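Local structure of sugar-binding transport ATP-binding protein (Pyrococcus horikoshii, 1V43) at residues K305-L310 against K352-L357; V317-T322 against H342-P347; E15-R20 against G66-G71. The protein probably hydrolyses ATP to power sugar uptake, as the nucleotide-binding subunit of an ABC transporter. All coordinates share one frame; numbering follows the deposited sequence.

Contact 1: residues K305-L310 against K352-L357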
ATOM      1  N   LYS A 305      13.469  25.280  -7.976  1.00 52.55           N
ATOM      2  CA  LYS A 305      13.995  26.647  -7.964  1.00 48.60           C
ATOM      3  C   LYS A 305      15.205  26.793  -7.041  1.00 47.11           C
ATOM      4  O   LYS A 305      16.278  27.204  -7.480  1.00 48.85           O
ATOM      5  CB  LYS A 305      12.916  27.636  -7.520  1.00 45.81           C
ATOM      6  CG  LYS A 305      11.665  27.683  -8.394  1.00 49.85           C
ATOM      7  CD  LYS A 305      10.638  28.621  -7.757  1.00 51.33           C
ATOM      8  CE  LYS A 305       9.293  28.594  -8.457  1.00 60.88           C
ATOM      9  NZ  LYS A 305       8.295  29.389  -7.684  1.00 59.22           N
ATOM     10  N   ARG A 306      15.024  26.463  -5.764  1.00 44.02           N
ATOM     11  CA  ARG A 306      16.096  26.566  -4.779  1.00 44.13           C
ATOM     12  C   ARG A 306      16.419  25.177  -4.232  1.00 43.08           C
ATOM     13  O   ARG A 306      15.520  24.437  -3.849  1.00 39.14           O
ATOM     14  CB  ARG A 306      15.664  27.500  -3.651  1.00 41.57           C
ATOM     15  CG  ARG A 306      15.017  28.784  -4.174  1.00 50.83           C
ATOM     16  CD  ARG A 306      14.744  29.792  -3.069  1.00 45.69           C
ATOM     17  NE  ARG A 306      13.900  29.237  -2.024  1.00 48.24           N
ATOM     18  CZ  ARG A 306      13.590  29.875  -0.901  1.00 51.92           C
ATOM     19  NH1 ARG A 306      14.052  31.099  -0.681  1.00 49.47           N
ATOM     20  NH2 ARG A 306      12.830  29.284   0.006  1.00 52.91           N
ATOM     21  N   THR A 307      17.702  24.829  -4.177  1.00 42.39           N
ATOM     22  CA  THR A 307      18.089  23.499  -3.719  1.00 43.67           C
ATOM     23  C   THR A 307      19.288  23.403  -2.790  1.00 45.01           C
ATOM     24  O   THR A 307      20.038  24.360  -2.596  1.00 50.39           O
ATOM     25  CB  THR A 307      18.403  22.603  -4.911  1.00 43.93           C
ATOM     26  OG1 THR A 307      19.489  23.185  -5.642  1.00 46.75           O
ATOM     27  CG2 THR A 307      17.189  22.466  -5.826  1.00 40.15           C
ATOM     28  N   ALA A 308      19.453  22.214  -2.227  1.00 48.46           N
ATOM     29  CA  ALA A 308      20.560  21.903  -1.337  1.00 45.81           C
ATOM     30  C   ALA A 308      21.089  20.542  -1.777  1.00 46.01           C
ATOM     31  O   ALA A 308      20.316  19.650  -2.127  1.00 38.93           O
ATOM     32  CB  ALA A 308      20.087  21.847   0.095  1.00 44.77           C
ATOM     33  N   ARG A 309      22.410  20.405  -1.780  1.00 50.06           N
ATOM     34  CA  ARG A 309      23.077  19.167  -2.178  1.00 53.14           C
ATOM     35  C   ARG A 309      23.739  18.486  -0.969  1.00 56.85           C
ATOM     36  O   ARG A 309      24.091  19.149   0.010  1.00 58.45           O
ATOM     37  CB  ARG A 309      24.160  19.466  -3.226  1.00 53.72           C
ATOM     38  CG  ARG A 309      23.767  19.283  -4.689  1.00 61.27           C
ATOM     39  CD  ARG A 309      22.888  20.400  -5.245  1.00 64.04           C
ATOM     40  NE  ARG A 309      22.656  20.206  -6.679  1.00 69.16           N
ATOM     41  CZ  ARG A 309      21.823  20.929  -7.423  1.00 67.40           C
ATOM     42  NH1 ARG A 309      21.122  21.914  -6.883  1.00 64.58           N
ATOM     43  NH2 ARG A 309      21.685  20.664  -8.713  1.00 67.24           N
ATOM     44  N   LEU A 310      23.895  17.164  -1.045  1.00 56.13           N
ATOM     45  CA  LEU A 310      24.545  16.383   0.014  1.00 56.46           C
ATOM     46  C   LEU A 310      24.933  15.045  -0.590  1.00 53.86           C
ATOM     47  O   LEU A 310      24.066  14.248  -0.943  1.00 57.25           O
ATOM     48  CB  LEU A 310      23.611  16.120   1.203  1.00 56.32           C
ATOM     49  CG  LEU A 310      22.667  17.191   1.755  1.00 64.56           C
ATOM     50  CD1 LEU A 310      21.409  17.257   0.897  1.00 60.33           C
ATOM     51  CD2 LEU A 310      22.280  16.841   3.185  1.00 65.94           C
ATOM     52  N   LYS A 352      24.493  12.226  -5.431  1.00 47.61           N
ATOM     53  CA  LYS A 352      24.342  13.610  -5.004  1.00 46.91           C
ATOM     54  C   LYS A 352      22.855  13.792  -4.778  1.00 43.16           C
ATOM     55  O   LYS A 352      22.092  13.908  -5.729  1.00 44.22           O
ATOM     56  CB  LYS A 352      24.798  14.596  -6.086  1.00 49.48           C
ATOM     57  CG  LYS A 352      26.285  14.882  -6.120  1.00 60.18           C
ATOM     58  CD  LYS A 352      26.639  15.805  -7.294  1.00 66.74           C
ATOM     59  CE  LYS A 352      28.153  15.905  -7.498  1.00 70.82           C
ATOM     60  NZ  LYS A 352      28.509  16.593  -8.777  1.00 68.10           N
ATOM     61  N   VAL A 353      22.444  13.806  -3.521  1.00 43.13           N
ATOM     62  CA  VAL A 353      21.041  13.979  -3.205  1.00 39.46           C
ATOM     63  C   VAL A 353      20.686  15.460  -3.260  1.00 39.94           C
ATOM     64  O   VAL A 353      21.342  16.293  -2.634  1.00 38.11           O
ATOM     65  CB  VAL A 353      20.723  13.429  -1.812  1.00 39.08           C
ATOM     66  CG1 VAL A 353      19.260  13.663  -1.499  1.00 46.41           C
ATOM     67  CG2 VAL A 353      21.050  11.933  -1.749  1.00 42.24           C
ATOM     68  N   ILE A 354      19.643  15.780  -4.016  1.00 39.74           N
ATOM     69  CA  ILE A 354      19.193  17.158  -4.160  1.00 39.97           C
ATOM     70  C   ILE A 354      17.862  17.382  -3.444  1.00 36.83           C
ATOM     71  O   ILE A 354      16.852  16.784  -3.816  1.00 30.52           O
ATOM     72  CB  ILE A 354      19.001  17.522  -5.648  1.00 42.43           C
ATOM     73  CG1 ILE A 354      20.201  17.045  -6.466  1.00 42.27           C
ATOM     74  CG2 ILE A 354      18.861  19.028  -5.797  1.00 45.02           C
ATOM     75  CD1 ILE A 354      20.122  17.415  -7.938  1.00 44.55           C
ATOM     76  N   MET A 355      17.874  18.243  -2.426  1.00 33.12           N
ATOM     77  CA  MET A 355      16.678  18.575  -1.654  1.00 34.98           C
ATOM     78  C   MET A 355      15.991  19.852  -2.165  1.00 40.79           C
ATOM     79  O   MET A 355      16.658  20.855  -2.481  1.00 32.93           O
ATOM     80  CB  MET A 355      17.027  18.800  -0.174  1.00 32.76           C
ATOM     81  CG  MET A 355      17.886  17.731   0.474  1.00 48.72           C
ATOM     82  SD  MET A 355      17.963  17.925   2.277  1.00 57.15           S
ATOM     83  CE  MET A 355      17.751  19.707   2.443  1.00 53.83           C
ATOM     84  N   ASP A 356      14.662  19.820  -2.233  1.00 35.26           N
ATOM     85  CA  ASP A 356      13.900  20.991  -2.660  1.00 36.15           C
ATOM     86  C   ASP A 356      13.664  21.841  -1.414  1.00 35.56           C
ATOM     87  O   ASP A 356      12.795  21.535  -0.593  1.00 34.86           O
ATOM     88  CB  ASP A 356      12.544  20.598  -3.262  1.00 34.68           C
ATOM     89  CG  ASP A 356      11.803  21.794  -3.870  1.00 36.45           C
ATOM     90  OD1 ASP A 356      12.027  22.948  -3.429  1.00 37.11           O
ATOM     91  OD2 ASP A 356      10.985  21.583  -4.784  1.00 33.95           O
ATOM     92  N   LEU A 357      14.445  22.908  -1.287  1.00 39.09           N
ATOM     93  CA  LEU A 357      14.371  23.819  -0.155  1.00 38.71           C
ATOM     94  C   LEU A 357      12.994  24.423   0.097  1.00 38.26           C
ATOM     95  O   LEU A 357      12.671  24.787   1.227  1.00 39.51           O
ATOM     96  CB  LEU A 357      15.415  24.931  -0.329  1.00 40.96           C
ATOM     97  CG  LEU A 357      16.669  24.847   0.556  1.00 42.98           C
ATOM     98  CD1 LEU A 357      17.004  23.403   0.887  1.00 42.07           C
ATOM     99  CD2 LEU A 357      17.837  25.515  -0.151  1.00 43.43           C
TER
HETATM  100  O   HOH W   1      12.225  25.164  -5.153  1.00 42.81           O
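Arg309 lays its guanidinium over the side chain of Ile354, the two running side by side in the same direction. CG2 of Ile354 sits 3.7 Å above the guanidinium plane, offset toward the rim, and Ile354 CD1 comes within 3.7 Å of Arg309 NH2. The arginine chain is bent at chi2 (76°), and beyond it NE and the guanidinium run beside Ile354. On that same face of the sheet Ile354 CG2 also meets Thr307 CB at 3.7 Å. On the face of Ala308, Leu310 and Met355 the side-chain contacts are apolar: Leu310 crosses Met355 at about a right angle, CD1 to CG 3.6 Å, and Phe264 and Ile266 of strand 264-267 cover this side. The backbones pair antiparallel, the straightest bond running from Met355 N to Ala308 O (2.8 Å, 167°); Leu310 N to Val353 O is weak. Just past the strand, Leu357 N bonds to Arg306 O and Leu357 CD1 touches Ala308 CB at 3.5 Å. A water accepts from Arg306 N and donates to Asp356 OD1, which also takes the N-H of Asp358, the salt-bridge partner of Arg306. The chemistry thus divides by face: apolar contacts around Met355, and around Thr307 an exposed arginine packed over a buried isoleucine.

Contact 2: residues V317-T322 against H342-P347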
ATOM      1  N   VAL A 317      18.063  -0.299  -1.891  1.00 27.72           N
ATOM      2  CA  VAL A 317      17.162   0.121  -2.940  1.00 30.99           C
ATOM      3  C   VAL A 317      15.904  -0.735  -3.037  1.00 32.16           C
ATOM      4  O   VAL A 317      15.975  -1.958  -3.059  1.00 27.99           O
ATOM      5  CB  VAL A 317      17.867   0.070  -4.324  1.00 36.46           C
ATOM      6  CG1 VAL A 317      16.903   0.531  -5.426  1.00 26.82           C
ATOM      7  CG2 VAL A 317      19.134   0.915  -4.291  1.00 35.18           C
ATOM      8  N   GLU A 318      14.757  -0.066  -3.080  1.00 29.73           N
ATOM      9  CA  GLU A 318      13.479  -0.723  -3.263  1.00 28.15           C
ATOM     10  C   GLU A 318      13.157  -0.395  -4.733  1.00 25.90           C
ATOM     11  O   GLU A 318      12.621   0.670  -5.022  1.00 27.39           O
ATOM     12  CB  GLU A 318      12.392  -0.106  -2.371  1.00 20.62           C
ATOM     13  CG  GLU A 318      12.613  -0.177  -0.874  1.00 20.01           C
ATOM     14  CD  GLU A 318      11.475   0.497  -0.105  1.00 28.68           C
ATOM     15  OE1 GLU A 318      10.308   0.135  -0.342  1.00 31.79           O
ATOM     16  OE2 GLU A 318      11.731   1.386   0.731  1.00 27.45           O
ATOM     17  N   ALA A 319      13.516  -1.281  -5.655  1.00 21.48           N
ATOM     18  CA  ALA A 319      13.240  -1.063  -7.082  1.00 27.33           C
ATOM     19  C   ALA A 319      11.875  -1.684  -7.353  1.00 28.98           C
ATOM     20  O   ALA A 319      11.782  -2.855  -7.724  1.00 28.62           O
ATOM     21  CB  ALA A 319      14.310  -1.749  -7.932  1.00 28.04           C
ATOM     22  N   LEU A 320      10.817  -0.899  -7.174  1.00 22.89           N
ATOM     23  CA  LEU A 320       9.466  -1.425  -7.318  1.00 25.28           C
ATOM     24  C   LEU A 320       8.861  -1.329  -8.705  1.00 25.69           C
ATOM     25  O   LEU A 320       7.662  -1.597  -8.879  1.00 28.45           O
ATOM     26  CB  LEU A 320       8.544  -0.736  -6.299  1.00 21.93           C
ATOM     27  CG  LEU A 320       9.176  -0.600  -4.909  1.00 28.24           C
ATOM     28  CD1 LEU A 320       8.276   0.193  -3.978  1.00 22.43           C
ATOM     29  CD2 LEU A 320       9.439  -1.988  -4.352  1.00 23.87           C
ATOM     30  N   GLY A 321       9.684  -0.958  -9.685  1.00 24.81           N
ATOM     31  CA  GLY A 321       9.212  -0.836 -11.055  1.00 21.97           C
ATOM     32  C   GLY A 321       8.440   0.456 -11.279  1.00 26.86           C
ATOM     33  O   GLY A 321       8.826   1.285 -12.107  1.00 27.18           O
ATOM     34  N   THR A 322       7.349   0.637 -10.536  1.00 25.57           N
ATOM     35  CA  THR A 322       6.534   1.840 -10.655  1.00 30.25           C
ATOM     36  C   THR A 322       7.237   3.054 -10.007  1.00 29.88           C
ATOM     37  O   THR A 322       7.045   4.189 -10.428  1.00 29.28           O
ATOM     38  CB  THR A 322       5.134   1.599 -10.022  1.00 34.03           C
ATOM     39  OG1 THR A 322       4.279   2.721 -10.292  1.00 37.59           O
ATOM     40  CG2 THR A 322       5.259   1.376  -8.513  1.00 28.51           C
ATOM     41  N   HIS A 342      11.586   2.863 -12.720  1.00 44.30           N
ATOM     42  CA  HIS A 342      12.508   1.809 -12.288  1.00 52.94           C
ATOM     43  C   HIS A 342      13.948   2.282 -12.487  1.00 58.65           C
ATOM     44  O   HIS A 342      14.369   2.568 -13.608  1.00 60.74           O
ATOM     45  CB  HIS A 342      12.238   0.534 -13.115  1.00 54.24           C
ATOM     46  CG  HIS A 342      12.713  -0.739 -12.474  1.00 61.71           C
ATOM     47  ND1 HIS A 342      12.345  -1.119 -11.199  1.00 62.23           N
ATOM     48  CD2 HIS A 342      13.490  -1.742 -12.953  1.00 57.53           C
ATOM     49  CE1 HIS A 342      12.875  -2.298 -10.921  1.00 55.72           C
ATOM     50  NE2 HIS A 342      13.575  -2.698 -11.967  1.00 55.67           N
ATOM     51  N   ILE A 343      14.690   2.378 -11.387  1.00 61.46           N
ATOM     52  CA  ILE A 343      16.089   2.814 -11.408  1.00 64.52           C
ATOM     53  C   ILE A 343      16.822   2.034 -10.313  1.00 68.37           C
ATOM     54  O   ILE A 343      17.241   2.607  -9.305  1.00 65.51           O
ATOM     55  CB  ILE A 343      16.193   4.330 -11.114  1.00 63.70           C
ATOM     56  CG1 ILE A 343      15.385   5.111 -12.148  1.00 62.01           C
ATOM     57  CG2 ILE A 343      17.642   4.776 -11.146  1.00 63.24           C
ATOM     58  CD1 ILE A 343      15.220   6.574 -11.810  1.00 67.31           C
ATOM     59  N   PRO A 344      16.974   0.706 -10.499  1.00 72.45           N
ATOM     60  CA  PRO A 344      17.637  -0.224  -9.571  1.00 74.75           C
ATOM     61  C   PRO A 344      19.113   0.011  -9.264  1.00 76.14           C
ATOM     62  O   PRO A 344      19.860  -0.954  -9.095  1.00 77.51           O
ATOM     63  CB  PRO A 344      17.419  -1.588 -10.231  1.00 73.80           C
ATOM     64  CG  PRO A 344      16.151  -1.401 -10.996  1.00 75.80           C
ATOM     65  CD  PRO A 344      16.364  -0.041 -11.614  1.00 74.26           C
ATOM     66  N   ILE A 345      19.533   1.275  -9.187  1.00 75.28           N
ATOM     67  CA  ILE A 345      20.927   1.586  -8.883  1.00 69.53           C
ATOM     68  C   ILE A 345      21.373   0.673  -7.744  1.00 70.76           C
ATOM     69  O   ILE A 345      20.571   0.314  -6.879  1.00 72.64           O
ATOM     70  CB  ILE A 345      21.110   3.065  -8.471  1.00 65.08           C
ATOM     71  CG1 ILE A 345      20.540   3.309  -7.081  1.00 56.96           C
ATOM     72  CG2 ILE A 345      20.408   3.968  -9.463  1.00 59.57           C
ATOM     73  CD1 ILE A 345      20.836   4.691  -6.561  1.00 57.13           C
ATOM     74  N   GLU A 346      22.644   0.293  -7.743  1.00 68.50           N
ATOM     75  CA  GLU A 346      23.154  -0.618  -6.728  1.00 67.60           C
ATOM     76  C   GLU A 346      23.707  -0.003  -5.451  1.00 65.12           C
ATOM     77  O   GLU A 346      24.259   1.093  -5.459  1.00 58.46           O
ATOM     78  CB  GLU A 346      24.216  -1.535  -7.340  1.00 73.83           C
ATOM     79  CG  GLU A 346      23.652  -2.790  -7.994  1.00 77.19           C
ATOM     80  CD  GLU A 346      24.738  -3.665  -8.586  1.00 81.96           C
ATOM     81  OE1 GLU A 346      25.725  -3.953  -7.870  1.00 81.17           O
ATOM     82  OE2 GLU A 346      24.603  -4.065  -9.764  1.00 81.58           O
ATOM     83  N   PRO A 347      23.564  -0.727  -4.329  1.00 63.74           N
ATOM     84  CA  PRO A 347      24.034  -0.302  -3.012  1.00 62.04           C
ATOM     85  C   PRO A 347      25.531  -0.054  -3.050  1.00 64.48           C
ATOM     86  O   PRO A 347      26.249  -0.683  -3.827  1.00 63.74           O
ATOM     87  CB  PRO A 347      23.676  -1.485  -2.119  1.00 62.78           C
ATOM     88  CG  PRO A 347      22.470  -2.056  -2.779  1.00 62.83           C
ATOM     89  CD  PRO A 347      22.859  -2.019  -4.233  1.00 63.71           C
TER
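His342 and Pro344 face the turn that follows strand 307-319, and Ala319 CB abuts the place where the two rings meet, at His342 CE1 and Pro344 CG. The imidazole presents its ND1-CE1 side to the turn: CE1 lies 3.4 Å from Ala319 CB, and the carbonyl oxygen of Ala319 sits at the ring edge, in its plane. Chi1 (-158°) sets CG of His342 anti to the backbone N, and chi2 (54°) turns ND1 to 3.1 Å from Gly321 N, obliquely to the ring. Pro344 CG stands 3.0 Å above one face of the imidazole, offset toward the rim, and also touches Ala319 CB at 3.6 Å. The methyl group therefore meets an aromatic ring and a pyrrolidine ring at once. Gly321, with a positive phi of 78°, lets the chain turn closely past the histidine. An alanine in place of His342 would probably leave Ala319 CB and Pro344 CG without the ring they pack on, and Thr227 of the second subunit without its imidazole partner.

Farther along, Val317 and Ile345 cross at about a right angle, Val317 CG2 meeting Ile345 CG1 at 3.9 Å. The same methyl lies 3.0 Å from Ile345 O, a close approach of carbon to a carbonyl oxygen.

This is a loop laid against the end of a strand in the TOBE region, with both valine and isoleucine resting on Leu326 of strand 323-330. Thr324 of that strand takes the N-H of Ile343 on its OG1. The end of strand 307-319 and the loop beside it also meet the second subunit, at Val178 of its helix 174-191, Thr207 of its helix 202-208 and Thr227 of its helix 226-231, to which His342 NE2 is hydrogen-bonded and against which Pro344 packs.

Contact 3: residues E15-R20 against G66-G71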
ATOM      1  N   GLU A  15     -19.310  20.372  20.056  1.00 28.05           N
ATOM      2  CA  GLU A  15     -18.805  21.390  20.991  1.00 32.77           C
ATOM      3  C   GLU A  15     -18.228  20.823  22.248  1.00 32.11           C
ATOM      4  O   GLU A  15     -18.928  20.142  22.997  1.00 33.92           O
ATOM      5  CB  GLU A  15     -19.897  22.352  21.446  1.00 39.21           C
ATOM      6  CG  GLU A  15     -20.653  23.087  20.388  1.00 41.87           C
ATOM      7  CD  GLU A  15     -21.326  24.330  20.961  1.00 46.90           C
ATOM      8  OE1 GLU A  15     -21.838  24.281  22.108  1.00 39.45           O
ATOM      9  OE2 GLU A  15     -21.340  25.352  20.257  1.00 41.77           O
ATOM     10  N   ASN A  16     -16.961  21.135  22.495  1.00 40.77           N
ATOM     11  CA  ASN A  16     -16.266  20.669  23.689  1.00 36.31           C
ATOM     12  C   ASN A  16     -16.677  19.250  24.017  1.00 35.82           C
ATOM     13  O   ASN A  16     -17.005  18.938  25.161  1.00 40.31           O
ATOM     14  CB  ASN A  16     -16.583  21.589  24.874  1.00 46.39           C
ATOM     15  CG  ASN A  16     -15.718  21.289  26.091  1.00 58.17           C
ATOM     16  OD1 ASN A  16     -15.889  20.265  26.771  1.00 57.57           O
ATOM     17  ND2 ASN A  16     -14.770  22.175  26.362  1.00 54.72           N
ATOM     18  N   LEU A  17     -16.671  18.396  22.999  1.00 38.46           N
ATOM     19  CA  LEU A  17     -17.049  16.996  23.155  1.00 33.64           C
ATOM     20  C   LEU A  17     -15.942  16.207  23.830  1.00 31.79           C
ATOM     21  O   LEU A  17     -14.799  16.183  23.360  1.00 30.28           O
ATOM     22  CB  LEU A  17     -17.318  16.343  21.792  1.00 32.61           C
ATOM     23  CG  LEU A  17     -18.702  15.891  21.330  1.00 37.97           C
ATOM     24  CD1 LEU A  17     -18.515  14.764  20.308  1.00 27.45           C
ATOM     25  CD2 LEU A  17     -19.544  15.412  22.491  1.00 23.19           C
ATOM     26  N   THR A  18     -16.294  15.541  24.918  1.00 26.22           N
ATOM     27  CA  THR A  18     -15.349  14.716  25.644  1.00 27.74           C
ATOM     28  C   THR A  18     -16.025  13.394  25.968  1.00 32.47           C
ATOM     29  O   THR A  18     -17.237  13.336  26.192  1.00 30.51           O
ATOM     30  CB  THR A  18     -14.916  15.372  26.979  1.00 36.35           C
ATOM     31  OG1 THR A  18     -14.110  16.530  26.721  1.00 29.33           O
ATOM     32  CG2 THR A  18     -14.139  14.383  27.822  1.00 31.67           C
ATOM     33  N   LYS A  19     -15.235  12.332  25.993  1.00 32.22           N
ATOM     34  CA  LYS A  19     -15.747  11.017  26.326  1.00 36.91           C
ATOM     35  C   LYS A  19     -14.694  10.251  27.115  1.00 39.20           C
ATOM     36  O   LYS A  19     -13.657   9.899  26.572  1.00 40.86           O
ATOM     37  CB  LYS A  19     -16.092  10.235  25.051  1.00 35.47           C
ATOM     38  CG  LYS A  19     -16.582   8.823  25.307  1.00 35.18           C
ATOM     39  CD  LYS A  19     -17.846   8.825  26.145  1.00 34.24           C
ATOM     40  CE  LYS A  19     -18.402   7.429  26.284  1.00 44.27           C
ATOM     41  NZ  LYS A  19     -19.806   7.468  26.757  1.00 43.84           N
ATOM     42  N   ARG A  20     -14.941  10.001  28.395  1.00 47.52           N
ATOM     43  CA  ARG A  20     -13.973   9.232  29.176  1.00 55.95           C
ATOM     44  C   ARG A  20     -14.565   7.943  29.723  1.00 57.11           C
ATOM     45  O   ARG A  20     -15.555   7.964  30.444  1.00 63.87           O
ATOM     46  CB  ARG A  20     -13.395  10.058  30.334  1.00 53.89           C
ATOM     47  CG  ARG A  20     -14.412  10.797  31.168  1.00 57.94           C
ATOM     48  CD  ARG A  20     -13.758  11.398  32.402  1.00 63.17           C
ATOM     49  NE  ARG A  20     -14.524  12.531  32.917  1.00 64.46           N
ATOM     50  CZ  ARG A  20     -14.460  13.761  32.413  1.00 69.10           C
ATOM     51  NH1 ARG A  20     -13.661  14.021  31.385  1.00 63.62           N
ATOM     52  NH2 ARG A  20     -15.202  14.734  32.930  1.00 72.04           N
ATOM     53  N   GLY A  66     -20.036  18.167  26.709  1.00 31.28           N
ATOM     54  CA  GLY A  66     -20.171  18.705  25.373  1.00 28.14           C
ATOM     55  C   GLY A  66     -21.539  18.553  24.740  1.00 33.03           C
ATOM     56  O   GLY A  66     -22.453  17.937  25.294  1.00 32.43           O
ATOM     57  N   ARG A  67     -21.647  19.092  23.535  1.00 29.92           N
ATOM     58  CA  ARG A  67     -22.900  19.103  22.807  1.00 29.94           C
ATOM     59  C   ARG A  67     -22.674  18.783  21.328  1.00 32.77           C
ATOM     60  O   ARG A  67     -21.603  19.064  20.782  1.00 31.60           O
ATOM     61  CB  ARG A  67     -23.471  20.503  22.948  1.00 33.29           C
ATOM     62  CG  ARG A  67     -24.951  20.634  22.927  1.00 38.88           C
ATOM     63  CD  ARG A  67     -25.295  22.093  23.177  1.00 41.85           C
ATOM     64  NE  ARG A  67     -24.954  22.498  24.535  1.00 44.01           N
ATOM     65  CZ  ARG A  67     -25.684  22.184  25.598  1.00 47.88           C
ATOM     66  NH1 ARG A  67     -26.785  21.467  25.446  1.00 49.43           N
ATOM     67  NH2 ARG A  67     -25.323  22.585  26.811  1.00 50.75           N
ATOM     68  N   ILE A  68     -23.685  18.203  20.690  1.00 29.69           N
ATOM     69  CA  ILE A  68     -23.633  17.872  19.264  1.00 28.22           C
ATOM     70  C   ILE A  68     -24.856  18.493  18.590  1.00 28.67           C
ATOM     71  O   ILE A  68     -25.993  18.188  18.960  1.00 27.50           O
ATOM     72  CB  ILE A  68     -23.687  16.340  19.027  1.00 25.52           C
ATOM     73  CG1 ILE A  68     -22.484  15.656  19.677  1.00 23.26           C
ATOM     74  CG2 ILE A  68     -23.728  16.049  17.542  1.00 29.35           C
ATOM     75  CD1 ILE A  68     -22.603  14.123  19.714  1.00 20.19           C
ATOM     76  N   TYR A  69     -24.634  19.372  17.619  1.00 24.77           N
ATOM     77  CA  TYR A  69     -25.744  19.994  16.906  1.00 22.60           C
ATOM     78  C   TYR A  69     -25.810  19.505  15.455  1.00 23.29           C
ATOM     79  O   TYR A  69     -24.789  19.178  14.864  1.00 25.02           O
ATOM     80  CB  TYR A  69     -25.603  21.525  16.858  1.00 24.01           C
ATOM     81  CG  TYR A  69     -25.792  22.292  18.150  1.00 25.35           C
ATOM     82  CD1 TYR A  69     -24.694  22.682  18.924  1.00 28.66           C
ATOM     83  CD2 TYR A  69     -27.065  22.678  18.570  1.00 21.60           C
ATOM     84  CE1 TYR A  69     -24.856  23.438  20.073  1.00 28.17           C
ATOM     85  CE2 TYR A  69     -27.242  23.436  19.725  1.00 33.18           C
ATOM     86  CZ  TYR A  69     -26.136  23.814  20.468  1.00 31.48           C
ATOM     87  OH  TYR A  69     -26.312  24.570  21.604  1.00 40.67           O
ATOM     88  N   PHE A  70     -27.027  19.425  14.923  1.00 24.11           N
ATOM     89  CA  PHE A  70     -27.300  19.091  13.518  1.00 26.57           C
ATOM     90  C   PHE A  70     -28.131  20.315  13.185  1.00 28.56           C
ATOM     91  O   PHE A  70     -29.219  20.467  13.723  1.00 25.85           O
ATOM     92  CB  PHE A  70     -28.182  17.847  13.362  1.00 21.91           C
ATOM     93  CG  PHE A  70     -27.434  16.547  13.459  1.00 22.31           C
ATOM     94  CD1 PHE A  70     -28.078  15.345  13.158  1.00 19.01           C
ATOM     95  CD2 PHE A  70     -26.091  16.514  13.867  1.00 19.22           C
ATOM     96  CE1 PHE A  70     -27.405  14.132  13.261  1.00 17.34           C
ATOM     97  CE2 PHE A  70     -25.407  15.304  13.975  1.00 16.82           C
ATOM     98  CZ  PHE A  70     -26.062  14.110  13.671  1.00 17.15           C
ATOM     99  N   GLY A  71     -27.628  21.190  12.324  1.00 28.21           N
ATOM    100  CA  GLY A  71     -28.367  22.402  12.046  1.00 32.60           C
ATOM    101  C   GLY A  71     -28.441  23.138  13.376  1.00 32.97           C
ATOM    102  O   GLY A  71     -27.448  23.207  14.088  1.00 32.01           O
TER
HETATM  103  O   HOH W   2     -22.024  23.288  24.938  1.00 31.04           O
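The Tyr69 ring is met at its edge, in plane, by the carboxylate carbon of Glu15, with CD 3.7 Å from CE1 and the carboxylate turned 85° from the ring. With CG of Glu15 anti to its carbonyl carbon (chi1 -56°) and the chain extended beyond, the carboxylate is carried to this edge. Glu15 OE1 also lies at the edge of the Arg67 guanidinium, near its plane. It stops 4.3 Å from Arg67 NE, beyond a salt bridge, and a water spans the gap, donating to OE1 and accepting from NE. Arg67 has its direct ionic partner elsewhere, in Asp74. In the backbone, Glu15 and Arg67 form an antiparallel hydrogen-bonded pair, Glu15 N to Arg67 O being short and nearly straight (2.7 Å, 173°). The strands belong to the antiparallel sheet of the ABC ATPase domain, in which Asn16 and Leu17 form a G1 beta bulge opposite Leu30 of strand 24-34 and the chain turns a corner. Gly66 slips in beside this corner, its CA only 3.0 Å from Glu15 O; a CB there would collide with the carbonyl oxygens of Glu15 and Asn16. Past the corner Leu17 CD2 packs on Ile68 CG1 at 4.1 Å. Leu17 rests as well on Met56 of helix 50-58, its side chain about 8 Å from that of the ATP-binding Thr52.

Contacts 1 and 2 both use strand 307-319: contact 1 pairs it with strand 350-356 inside the sheet, and contact 2, nested in the loop that contact 1 closes, sets a loop against its end. Their centres are 21 Å apart. Contact 3 lies on the other side of the chain's centre, in the ABC ATPase domain. Contact 1 comes nearest to a core, with Ala308, Val353, Ile354, Met355 and Leu357 buried though its arginines are exposed; in contact 3 Leu17 and Ile68 are buried and Arg67 exposed; contact 2 alone meets the second subunit. Contact 1 has a ladder of backbone bonds, one of them weak, contact 3 a single bridged pair, and contact 2 relies on rings and methyl groups.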